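Local coordinates for protein VAL-1 (PDB 3GNE) that cleaves alginate as a family 14 polysaccharide lyase of a Chlorella virus, probably by the beta-elimination usual for such lyases, at residues 34-39 / 233-237; 40-45 / 56-60; 134-138 / 181-185. One frame throughout, in Å; residues are numbered along the deposited sequence.

Contact 1 of 3, residues 34-39 / 233-237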
loop_
_atom_site.group_PDB
_atom_site.type_symbol
_atom_site.label_atom_id
_atom_site.label_comp_id
_atom_site.label_asym_id
_atom_site.label_seq_id
_atom_site.Cartn_x
_atom_site.Cartn_y
_atom_site.Cartn_z
ATOM N N PHE A 34 6.741 -10.782 -18.337
ATOM C CA PHE A 34 6.414 -9.625 -19.194
ATOM C C PHE A 34 7.667 -8.796 -19.238
ATOM O O PHE A 34 8.293 -8.538 -18.177
ATOM C CB PHE A 34 5.176 -8.866 -18.675
ATOM C CG PHE A 34 4.948 -7.534 -19.416
ATOM C CD1 PHE A 34 4.344 -7.573 -20.676
ATOM C CD2 PHE A 34 5.317 -6.328 -18.901
ATOM C CE1 PHE A 34 4.148 -6.392 -21.397
ATOM C CE2 PHE A 34 5.138 -5.150 -19.590
ATOM C CZ PHE A 34 4.568 -5.200 -20.854
ATOM N N ASP A 35 8.128 -8.382 -20.427
ATOM C CA ASP A 35 9.305 -7.522 -20.537
ATOM C C ASP A 35 10.522 -8.117 -19.811
ATOM O O ASP A 35 11.310 -7.374 -19.200
ATOM C CB ASP A 35 9.024 -6.136 -19.950
ATOM C CG ASP A 35 10.040 -5.103 -20.353
ATOM O OD1 ASP A 35 10.671 -5.263 -21.434
ATOM O OD2 ASP A 35 10.243 -4.111 -19.620
ATOM N N GLY A 36 10.641 -9.447 -19.891
ATOM C CA GLY A 36 11.816 -10.127 -19.356
ATOM C C GLY A 36 11.819 -10.274 -17.853
ATOM O O GLY A 36 12.830 -10.692 -17.272
ATOM N N LYS A 37 10.711 -9.922 -17.204
ATOM C CA LYS A 37 10.608 -9.967 -15.756
ATOM C C LYS A 37 9.497 -10.895 -15.305
ATOM O O LYS A 37 8.509 -11.115 -16.058
ATOM C CB LYS A 37 10.286 -8.579 -15.197
ATOM C CG LYS A 37 11.294 -7.496 -15.571
ATOM C CD LYS A 37 10.772 -6.135 -15.113
ATOM C CE LYS A 37 11.667 -4.997 -15.616
ATOM N NZ LYS A 37 12.981 -5.039 -14.914
ATOM N N ARG A 38 9.666 -11.420 -14.072
ATOM C CA ARG A 38 8.592 -12.233 -13.490
ATOM C C ARG A 38 7.645 -11.242 -12.824
ATOM O O ARG A 38 8.166 -10.483 -11.999
ATOM C CB ARG A 38 9.161 -13.273 -12.513
ATOM C CG ARG A 38 8.167 -14.398 -12.269
ATOM C CD ARG A 38 8.063 -15.297 -13.492
ATOM N NE ARG A 38 7.226 -16.455 -13.283
ATOM C CZ ARG A 38 6.438 -17.108 -14.120
ATOM N NH1 ARG A 38 6.306 -16.751 -15.378
ATOM N NH2 ARG A 38 5.725 -18.167 -13.752
ATOM N N VAL A 39 6.387 -11.222 -13.221
ATOM C CA VAL A 39 5.463 -10.200 -12.774
ATOM C C VAL A 39 4.148 -10.828 -12.361
ATOM O O VAL A 39 3.869 -11.984 -12.619
ATOM C CB VAL A 39 5.171 -9.209 -13.941
ATOM C CG1 VAL A 39 6.468 -8.691 -14.551
ATOM C CG2 VAL A 39 4.287 -9.853 -14.994
ATOM N N ALA A 233 -2.401 -4.060 -15.639
ATOM C CA ALA A 233 -1.140 -3.463 -15.255
ATOM C C ALA A 233 -0.241 -4.596 -14.785
ATOM O O ALA A 233 -0.733 -5.669 -14.418
ATOM C CB ALA A 233 -1.320 -2.408 -14.176
ATOM N N TYR A 234 1.060 -4.341 -14.741
ATOM C CA TYR A 234 1.970 -5.385 -14.288
ATOM C C TYR A 234 2.760 -4.923 -13.064
ATOM O O TYR A 234 3.286 -3.811 -13.056
ATOM C CB TYR A 234 2.962 -5.776 -15.392
ATOM C CG TYR A 234 2.294 -6.172 -16.682
ATOM C CD1 TYR A 234 1.941 -7.497 -16.933
ATOM C CD2 TYR A 234 2.018 -5.200 -17.656
ATOM C CE1 TYR A 234 1.313 -7.855 -18.127
ATOM C CE2 TYR A 234 1.415 -5.558 -18.837
ATOM C CZ TYR A 234 1.072 -6.879 -19.071
ATOM O OH TYR A 234 0.467 -7.190 -20.291
ATOM N N PHE A 235 2.855 -5.774 -12.060
ATOM C CA PHE A 235 3.601 -5.461 -10.853
ATOM C C PHE A 235 4.765 -6.432 -10.705
ATOM O O PHE A 235 4.662 -7.610 -11.004
ATOM C CB PHE A 235 2.654 -5.623 -9.605
ATOM C CG PHE A 235 1.615 -4.509 -9.539
ATOM C CD1 PHE A 235 1.859 -3.319 -8.891
ATOM C CD2 PHE A 235 0.369 -4.715 -10.154
ATOM C CE1 PHE A 235 0.887 -2.313 -8.821
ATOM C CE2 PHE A 235 -0.610 -3.722 -10.094
ATOM C CZ PHE A 235 -0.358 -2.509 -9.436
ATOM N N THR A 236 5.882 -5.919 -10.217
ATOM C CA THR A 236 7.062 -6.793 -10.091
ATOM C C THR A 236 7.969 -6.283 -9.009
ATOM O O THR A 236 7.829 -5.164 -8.539
ATOM C CB THR A 236 7.801 -6.866 -11.463
ATOM O OG1 THR A 236 8.753 -7.939 -11.433
ATOM C CG2 THR A 236 8.495 -5.527 -11.786
ATOM N N ASN A 237 8.954 -7.112 -8.641
ATOM C CA ASN A 237 10.053 -6.704 -7.791
ATOM C C ASN A 237 9.552 -6.175 -6.448
ATOM O O ASN A 237 9.926 -5.070 -6.021
ATOM C CB ASN A 237 10.946 -5.648 -8.487
ATOM C CG ASN A 237 12.323 -5.653 -7.856
ATOM O OD1 ASN A 237 12.757 -6.613 -7.219
ATOM N ND2 ASN A 237 13.038 -4.520 -8.030
HETATM O O HOH W 1 9.520 -10.142 -9.313
#
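Tyr234 is the first residue of 233-237 to meet the other segment. Its ring lies flat on that of Phe34 in a face-to-face stack, with centroids 3.8 Å apart and planes 3° from parallel; two flat rings suit this partly exposed face, covering one another across strand 37-44. Val39 adds its CG2, 3.8 Å from Tyr234 CD1. Phe235 has its CA-to-CB bond directed away from 34-39 but contributes backbone: its O lies 3.2 Å from Val39 CA. At Thr236 a beta-branched residue with a hydroxyl makes both a polar and an apolar contact. Its OG1 donates to Arg38 O at 2.7 Å, while its CB packs 3.8 Å from Val39 CG1. Asn237 N donates to water 1 at 3.2 Å, and that water donates to Arg38 O at 3.0 Å. The 34-39 segment turns back because Phe34 to Lys37 form a type I' turn, with Asp35 and Gly36 at positive phi and paired Phe34 N–Lys37 O (2.9 Å) and Lys37 N–Phe34 O (3.0 Å) hydrogen bonds. The hairpin of strands 30-34 and 37-44 flanks strand 231-241, which has strand 72-80 as another antiparallel neighbour; Phe80 meets Phe34 edge-to-face, and Trp165 touches Phe34, Val39 and Thr236.

Contact 2 of 3, residues 40-45 / 56-60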
loop_
_atom_site.group_PDB
_atom_site.type_symbol
_atom_site.label_atom_id
_atom_site.label_comp_id
_atom_site.label_asym_id
_atom_site.label_seq_id
_atom_site.Cartn_x
_atom_site.Cartn_y
_atom_site.Cartn_z
ATOM N N VAL A 40 3.301 -9.989 -11.711
ATOM C CA VAL A 40 1.881 -10.320 -11.651
ATOM C C VAL A 40 1.190 -9.394 -12.653
ATOM O O VAL A 40 1.335 -8.170 -12.604
ATOM C CB VAL A 40 1.269 -10.138 -10.253
ATOM C CG1 VAL A 40 -0.190 -10.605 -10.290
ATOM C CG2 VAL A 40 2.039 -10.939 -9.213
ATOM N N LYS A 41 0.470 -10.036 -13.595
ATOM C CA LYS A 41 -0.414 -9.320 -14.505
ATOM C C LYS A 41 -1.717 -9.096 -13.724
ATOM O O LYS A 41 -2.452 -10.065 -13.498
ATOM C CB LYS A 41 -0.647 -10.124 -15.769
ATOM C CG LYS A 41 -1.573 -9.478 -16.804
ATOM C CD LYS A 41 -1.891 -10.512 -17.911
ATOM C CE LYS A 41 -2.514 -9.900 -19.131
ATOM N NZ LYS A 41 -2.424 -10.752 -20.350
ATOM N N ALA A 42 -1.925 -7.875 -13.310
ATOM C CA ALA A 42 -3.155 -7.493 -12.572
ATOM C C ALA A 42 -4.260 -7.186 -13.565
ATOM O O ALA A 42 -4.117 -6.239 -14.396
ATOM C CB ALA A 42 -2.886 -6.256 -11.737
ATOM N N VAL A 43 -5.306 -7.978 -13.496
ATOM C CA VAL A 43 -6.420 -7.827 -14.450
ATOM C C VAL A 43 -7.553 -7.116 -13.772
ATOM O O VAL A 43 -8.075 -7.568 -12.755
ATOM C CB VAL A 43 -6.851 -9.220 -14.921
ATOM C CG1 VAL A 43 -8.144 -9.150 -15.729
ATOM C CG2 VAL A 43 -5.734 -9.868 -15.733
ATOM N N TYR A 44 -7.921 -5.966 -14.304
ATOM C CA TYR A 44 -9.011 -5.166 -13.754
ATOM C C TYR A 44 -10.136 -5.187 -14.773
ATOM O O TYR A 44 -10.045 -4.495 -15.815
ATOM C CB TYR A 44 -8.560 -3.744 -13.485
ATOM C CG TYR A 44 -7.339 -3.533 -12.596
ATOM C CD1 TYR A 44 -7.408 -3.465 -11.202
ATOM C CD2 TYR A 44 -6.094 -3.397 -13.217
ATOM C CE1 TYR A 44 -6.293 -3.280 -10.400
ATOM C CE2 TYR A 44 -5.011 -3.186 -12.426
ATOM C CZ TYR A 44 -5.075 -3.119 -11.048
ATOM O OH TYR A 44 -3.921 -2.906 -10.331
ATOM N N ASP A 45 -11.196 -5.965 -14.504
ATOM C CA ASP A 45 -12.307 -5.879 -15.463
ATOM C C ASP A 45 -13.077 -4.573 -15.339
ATOM O O ASP A 45 -13.060 -3.897 -14.294
ATOM C CB ASP A 45 -13.276 -7.031 -15.195
ATOM C CG ASP A 45 -12.787 -8.390 -15.698
ATOM O OD1 ASP A 45 -11.712 -8.460 -16.370
ATOM O OD2 ASP A 45 -13.540 -9.349 -15.405
ATOM N N VAL A 56 -14.795 -8.130 -11.382
ATOM C CA VAL A 56 -13.622 -8.753 -10.789
ATOM C C VAL A 56 -12.403 -7.925 -11.177
ATOM O O VAL A 56 -12.159 -7.628 -12.348
ATOM C CB VAL A 56 -13.458 -10.204 -11.303
ATOM C CG1 VAL A 56 -12.215 -10.843 -10.713
ATOM C CG2 VAL A 56 -14.697 -11.016 -10.928
ATOM N N GLY A 57 -11.593 -7.568 -10.165
ATOM C CA GLY A 57 -10.392 -6.857 -10.549
ATOM C C GLY A 57 -9.306 -6.898 -9.511
ATOM O O GLY A 57 -9.542 -6.949 -8.294
ATOM N N GLY A 58 -8.087 -6.878 -10.008
ATOM C CA GLY A 58 -6.875 -6.804 -9.189
ATOM C C GLY A 58 -6.497 -8.141 -8.592
ATOM O O GLY A 58 -6.872 -9.193 -9.068
ATOM N N PHE A 59 -5.729 -8.035 -7.486
ATOM C CA PHE A 59 -5.321 -9.228 -6.730
ATOM C C PHE A 59 -4.853 -8.734 -5.369
ATOM O O PHE A 59 -4.552 -7.546 -5.214
ATOM C CB PHE A 59 -4.249 -10.079 -7.423
ATOM C CG PHE A 59 -2.847 -9.469 -7.480
ATOM C CD1 PHE A 59 -1.864 -9.988 -6.640
ATOM C CD2 PHE A 59 -2.515 -8.425 -8.332
ATOM C CE1 PHE A 59 -0.561 -9.497 -6.638
ATOM C CE2 PHE A 59 -1.212 -7.914 -8.356
ATOM C CZ PHE A 59 -0.263 -8.453 -7.512
ATOM N N SER A 60 -4.784 -9.678 -4.434
ATOM C CA SER A 60 -4.350 -9.306 -3.083
ATOM C C SER A 60 -3.543 -10.434 -2.470
ATOM O O SER A 60 -3.643 -11.572 -2.873
ATOM C CB SER A 60 -5.588 -8.981 -2.221
ATOM O OG SER A 60 -6.349 -10.141 -2.004
HETATM O O HOH W 2 -8.502 -9.934 -11.249
HETATM O O HOH W 3 -15.767 -8.957 -13.966
#
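Phe59 slides its ring under Val40, whose CG1 sits over the ring face, 3.5 Å from the Phe59 ring centroid and 14° off the normal, a CH-pi contact. Ala42 is small enough to fit at the ring's edge, with CB 4.1 Å from Phe59 CD2. The two backbones run nearly antiparallel and join through hydrogen bonds from Gly58 N to Val43 O (2.8 Å) and from Asp45 N to Val56 O (2.9 Å). These bonds frame the bridge of Tyr44 with Gly57, whose CA atoms come within 3.9 Å; a side chain at Gly57 would press on Tyr44 CA. Gly58 has a positive phi of 79°, which glycine tolerates best. Water 2 donates to Val43 O and Gly58 O, both at 2.8 Å, and water 3 links Asp45 OD2 (2.7 Å) to Val56 N (2.9 Å). The carboxylate of Asp45 forms a salt bridge with Lys28, and the Tyr44 hydroxyl is hydrogen-bonded to the Thr219 hydroxyl. Strand 37-44 belongs to one antiparallel sheet and 59-63 to the other, so aromatic and aliphatic groups filling the space between them fit the jelly-roll type of beta-sandwich found in the concanavalin-like clan.

Contact 3 of 3, residues 134-138 / 181-185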
loop_
_atom_site.group_PDB
_atom_site.type_symbol
_atom_site.label_atom_id
_atom_site.label_comp_id
_atom_site.label_asym_id
_atom_site.label_seq_id
_atom_site.Cartn_x
_atom_site.Cartn_y
_atom_site.Cartn_z
ATOM N N ASP A 134 -9.603 7.058 18.493
ATOM C CA ASP A 134 -9.366 7.471 19.880
ATOM C C ASP A 134 -7.895 7.612 20.134
ATOM O O ASP A 134 -7.416 7.184 21.199
ATOM C CB ASP A 134 -9.990 6.423 20.812
ATOM C CG ASP A 134 -11.404 6.130 20.341
ATOM O OD1 ASP A 134 -11.906 6.774 19.382
ATOM O OD2 ASP A 134 -12.086 5.243 20.876
ATOM N N LEU A 135 -7.144 8.175 19.211
ATOM C CA LEU A 135 -5.694 8.370 19.414
ATOM C C LEU A 135 -5.375 9.762 18.952
ATOM O O LEU A 135 -5.715 10.157 17.821
ATOM C CB LEU A 135 -4.930 7.337 18.606
ATOM C CG LEU A 135 -3.415 7.427 18.769
ATOM C CD1 LEU A 135 -3.010 7.287 20.239
ATOM C CD2 LEU A 135 -2.743 6.375 17.890
ATOM N N LYS A 136 -4.771 10.534 19.845
ATOM C CA LYS A 136 -4.486 11.932 19.533
ATOM C C LYS A 136 -3.624 12.041 18.284
ATOM O O LYS A 136 -2.693 11.241 18.056
ATOM C CB LYS A 136 -3.765 12.555 20.750
ATOM C CG LYS A 136 -3.430 14.040 20.509
ATOM C CD LYS A 136 -2.911 14.726 21.775
ATOM C CE LYS A 136 -2.525 16.177 21.442
ATOM N NZ LYS A 136 -2.696 16.409 19.961
ATOM N N GLN A 137 -3.872 13.047 17.469
ATOM C CA GLN A 137 -2.991 13.394 16.349
ATOM C C GLN A 137 -2.739 14.888 16.395
ATOM O O GLN A 137 -3.602 15.583 16.918
ATOM C CB GLN A 137 -3.620 13.053 15.001
ATOM C CG GLN A 137 -3.909 11.511 14.899
ATOM C CD GLN A 137 -2.642 10.670 14.785
ATOM O OE1 GLN A 137 -1.495 11.126 14.644
ATOM N NE2 GLN A 137 -2.910 9.340 14.878
ATOM N N LYS A 138 -1.625 15.355 15.865
ATOM C CA LYS A 138 -1.466 16.792 15.723
ATOM C C LYS A 138 -1.529 17.263 14.293
ATOM O O LYS A 138 -1.632 18.444 14.000
ATOM C CB LYS A 138 -0.116 17.220 16.328
ATOM C CG LYS A 138 1.095 16.705 15.541
ATOM C CD LYS A 138 2.363 17.126 16.257
ATOM C CE LYS A 138 3.335 16.030 16.512
ATOM N NZ LYS A 138 4.738 16.389 16.767
ATOM N N ILE A 181 3.161 6.984 26.818
ATOM C CA ILE A 181 2.405 7.944 26.028
ATOM C C ILE A 181 2.934 7.968 24.615
ATOM O O ILE A 181 4.145 8.150 24.436
ATOM C CB ILE A 181 2.561 9.357 26.622
ATOM C CG1 ILE A 181 2.541 9.410 28.153
ATOM C CG2 ILE A 181 1.500 10.242 26.000
ATOM C CD1 ILE A 181 1.221 9.913 28.708
ATOM N N PRO A 182 2.126 7.830 23.595
ATOM C CA PRO A 182 2.650 7.942 22.229
ATOM C C PRO A 182 3.207 9.342 21.966
ATOM O O PRO A 182 2.594 10.327 22.358
ATOM C CB PRO A 182 1.426 7.717 21.343
ATOM C CG PRO A 182 0.379 7.151 22.211
ATOM C CD PRO A 182 0.684 7.574 23.621
ATOM N N GLN A 183 4.346 9.413 21.293
ATOM C CA GLN A 183 5.127 10.651 21.247
ATOM C C GLN A 183 4.952 11.452 19.960
ATOM O O GLN A 183 5.752 12.405 19.707
ATOM C CB GLN A 183 6.613 10.322 21.501
ATOM C CG GLN A 183 6.920 9.829 22.885
ATOM C CD GLN A 183 6.563 10.844 23.969
ATOM O OE1 GLN A 183 5.596 10.708 24.740
ATOM N NE2 GLN A 183 7.371 11.881 24.021
ATOM N N LEU A 184 3.981 11.171 19.091
ATOM C CA LEU A 184 3.720 12.013 17.894
ATOM C C LEU A 184 4.971 12.265 17.054
ATOM O O LEU A 184 5.248 13.364 16.573
ATOM C CB LEU A 184 3.011 13.313 18.343
ATOM C CG LEU A 184 1.573 13.119 18.839
ATOM C CD1 LEU A 184 1.072 14.341 19.604
ATOM C CD2 LEU A 184 0.601 12.788 17.686
ATOM N N ASP A 185 5.743 11.186 16.897
ATOM C CA ASP A 185 7.021 11.259 16.191
ATOM C C ASP A 185 7.123 10.085 15.209
ATOM O O ASP A 185 8.222 9.800 14.776
ATOM C CB ASP A 185 8.199 11.238 17.148
ATOM C CG ASP A 185 8.239 10.044 18.078
ATOM O OD1 ASP A 185 7.273 9.243 18.121
ATOM O OD2 ASP A 185 9.261 9.930 18.793
#
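Neither segment offers the other a paired strand edge: 134-138 is irregular loop, and 181-185 is strand only at Ile181 and Pro182, the rest being loop or turn. The nearest CA atoms, those of Gln137 and Leu184, are 7.0 Å apart, a gap that side chains must fill. Leu184 has a positive phi of 52°, unusual for a residue other than glycine, and its CA-to-CB bond points toward 134-138. It supplies the largest share of the covered surface. Its CD2 rests 3.7 Å from Lys136 O and 3.9 Å from Gln137 CA, so this methyl lies against the backbone of 136-137, while side chains of Lys136, Gln137 and Lys138 also border the leucine. Lys138 brings CE to 3.3 Å from Leu184 CB, a tight approach, and its NZ then donates a hydrogen bond to Leu184 O at 3.1 Å; a residue with both an aliphatic chain and a charged end suits such an exposed place. On the strand itself, Leu135 CD1 touches Pro182 CG at 3.9 Å, the compact, conformationally restricted proline ring offering an apolar surface. The Gln137 amide NE2 is held by Asn203 O, and Asn203 also touches Pro182 and Leu184. This is surface packing: the connection between strands 125-130 and 149-151 meets the second strand of the small antiparallel hairpin 177-178/181-182 and the turn after it.

From the N terminus, residues 34-39 enter contact 1 first, and the same strand, 37-44, runs straight on into contact 2, which closes a short loop with 56-60. Contact 3 opens later, at 134-138, and closes at 181-185, so it follows contact 2 in series. Only at 233-237 does contact 1 close, with both others nested inside its long loop. Contacts 1 and 2 touch: Ala42 N and Val40 N probably hydrogen-bond to Ala233 O and Phe235 O, respectively. Together they tie strand 37-44 to its sheet neighbour 231-241 and to strand 59-63 of the opposing sheet. Contact 3 joins the 125-130/149-151 connection to the small hairpin 177-178/181-182 and the turn after it, its centre about 39 Å from that of contact 1.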